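Side-chain contact in glutamine synthetase (Helicobacter pylori, PDB 5ZLI), which belongs to the glutamine synthetase family, type I beta, and forms a twelve-chain assembly with a beta-grasp domain and a catalytic domain in each subunit: residues S276-H281 against L379-I384. Numbering follows the deposited sequence.
Sequences SGMHTH and LAFAAI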
loop_
_atom_site.group_PDB
_atom_site.type_symbol
_atom_site.label_atom_id
_atom_site.label_comp_id
_atom_site.label_asym_id
_atom_site.label_seq_id
_atom_site.Cartn_x
_atom_site.Cartn_y
_atom_site.Cartn_z
ATOM N N SER B 276 -17.700 27.513 -27.140
ATOM C CA SER B 276 -16.949 27.660 -28.371
ATOM C C SER B 276 -17.912 28.051 -29.481
ATOM O O SER B 276 -18.999 27.484 -29.596
ATOM C CB SER B 276 -16.207 26.378 -28.706
ATOM O OG SER B 276 -15.207 26.159 -27.723
ATOM N N GLY B 277 -17.534 29.052 -30.265
ATOM C CA GLY B 277 -18.397 29.446 -31.350
ATOM C C GLY B 277 -17.789 29.080 -32.676
ATOM O O GLY B 277 -16.592 28.769 -32.749
ATOM N N MET B 278 -18.613 29.044 -33.722
ATOM C CA MET B 278 -18.123 29.129 -35.092
ATOM C C MET B 278 -18.627 30.470 -35.610
ATOM O O MET B 278 -19.676 30.566 -36.240
ATOM C CB MET B 278 -18.568 27.946 -35.973
ATOM C CG MET B 278 -17.935 27.941 -37.369
ATOM S SD MET B 278 -18.467 26.590 -38.455
ATOM C CE MET B 278 -20.207 27.001 -38.639
ATOM N N HIS B 279 -17.893 31.526 -35.264
ATOM C CA HIS B 279 -18.137 32.862 -35.783
ATOM C C HIS B 279 -17.893 32.858 -37.292
ATOM O O HIS B 279 -16.760 32.718 -37.766
ATOM C CB HIS B 279 -17.245 33.859 -35.048
ATOM C CG HIS B 279 -17.514 33.914 -33.579
ATOM N ND1 HIS B 279 -18.748 33.606 -33.042
ATOM C CD2 HIS B 279 -16.701 34.175 -32.529
ATOM C CE1 HIS B 279 -18.693 33.711 -31.727
ATOM N NE2 HIS B 279 -17.461 34.048 -31.390
ATOM N N THR B 280 -18.977 32.960 -38.045
ATOM C CA THR B 280 -18.976 32.799 -39.493
ATOM C C THR B 280 -19.147 34.169 -40.142
ATOM O O THR B 280 -20.056 34.923 -39.783
ATOM C CB THR B 280 -20.078 31.806 -39.909
ATOM O OG1 THR B 280 -21.088 31.785 -38.906
ATOM C CG2 THR B 280 -19.546 30.410 -39.982
ATOM N N HIS B 281 -18.247 34.504 -41.055
ATOM C CA HIS B 281 -18.248 35.782 -41.753
ATOM C C HIS B 281 -18.698 35.582 -43.199
ATOM O O HIS B 281 -18.126 34.746 -43.912
ATOM C CB HIS B 281 -16.843 36.416 -41.723
ATOM C CG HIS B 281 -16.378 36.872 -40.365
ATOM N ND1 HIS B 281 -15.558 37.973 -40.198
ATOM C CD2 HIS B 281 -16.606 36.384 -39.120
ATOM C CE1 HIS B 281 -15.306 38.147 -38.911
ATOM N NE2 HIS B 281 -15.931 37.198 -38.235
ATOM N N LEU B 379 -23.553 21.775 -44.669
ATOM C CA LEU B 379 -24.968 22.059 -44.480
ATOM C C LEU B 379 -25.151 23.447 -43.887
ATOM O O LEU B 379 -25.928 24.247 -44.411
ATOM C CB LEU B 379 -25.601 20.983 -43.579
ATOM C CG LEU B 379 -25.518 19.477 -43.967
ATOM C CD1 LEU B 379 -26.390 18.636 -43.069
ATOM C CD2 LEU B 379 -25.882 19.181 -45.414
ATOM N N ALA B 380 -24.361 23.788 -42.865
ATOM C CA ALA B 380 -24.450 25.115 -42.259
ATOM C C ALA B 380 -24.247 26.214 -43.311
ATOM O O ALA B 380 -25.100 27.106 -43.478
ATOM C CB ALA B 380 -23.433 25.260 -41.121
ATOM N N PHE B 381 -23.121 26.176 -44.032
ATOM C CA PHE B 381 -22.868 27.220 -45.020
ATOM C C PHE B 381 -23.943 27.215 -46.097
ATOM O O PHE B 381 -24.528 28.263 -46.413
ATOM C CB PHE B 381 -21.488 27.046 -45.640
ATOM C CG PHE B 381 -20.381 27.180 -44.668
ATOM C CD1 PHE B 381 -20.595 27.771 -43.436
ATOM C CD2 PHE B 381 -19.129 26.703 -44.966
ATOM C CE1 PHE B 381 -19.586 27.892 -42.546
ATOM C CE2 PHE B 381 -18.109 26.820 -44.068
ATOM C CZ PHE B 381 -18.339 27.418 -42.860
ATOM N N ALA B 382 -24.232 26.032 -46.653
ATOM C CA ALA B 382 -25.287 25.910 -47.648
ATOM C C ALA B 382 -26.568 26.566 -47.165
ATOM O O ALA B 382 -27.180 27.354 -47.882
ATOM C CB ALA B 382 -25.524 24.447 -47.991
ATOM N N ALA B 383 -27.020 26.209 -45.966
ATOM C CA ALA B 383 -28.269 26.774 -45.439
ATOM C C ALA B 383 -28.181 28.288 -45.168
ATOM O O ALA B 383 -29.126 29.032 -45.438
ATOM C CB ALA B 383 -28.682 26.006 -44.182
ATOM N N ILE B 384 -27.075 28.766 -44.611
ATOM C CA ILE B 384 -26.946 30.206 -44.410
ATOM C C ILE B 384 -27.095 30.947 -45.726
ATOM O O ILE B 384 -27.774 31.986 -45.793
ATOM C CB ILE B 384 -25.623 30.531 -43.703
ATOM C CG1 ILE B 384 -25.817 30.298 -42.204
ATOM C CG2 ILE B 384 -25.171 31.929 -44.021
ATOM C CD1 ILE B 384 -24.553 30.036 -41.460
#
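Thr280 and Met278 both meet the Phe381 ring at CE1. Thr280 CG2 comes in at the ring edge, near the ring plane, 3.6 Å from Phe381 CE1. Met278 CE reaches the same carbon obliquely, at 4.1 Å. Met278 SD lies 5.4 Å from the centroid of the Phe381 ring and 63° off its normal, an oblique Met-aromatic contact. The Met278 methyl also touches Ala380, with CE 4.4 Å from CB. No hydrogen bond crosses the contact, which is apolar and buried. Met278 starts extended, with CG anti to the backbone N (chi1 -174°). It then bends at chi3, and the terminal methyl faces both Ala380 CB and the Phe381 ring. Thr280 keeps its polar end for its own sheet, where OG1 hydrogen-bonds to Phe368 O, while CG2 meets the ring. Phe381 also stacks on Phe136 of strand 133-145. Strand 278-286 runs between strands 133-145 and 366-368, antiparallel to both, in the mixed sheet of the catalytic domain. Helix 377-393 packs against this strand, with the segment axes 11.3 Å apart at -42°. The helix also meets helix 114-128 through Leu379 and Ala382, and helix 315-322 through Ala383 and Ile384.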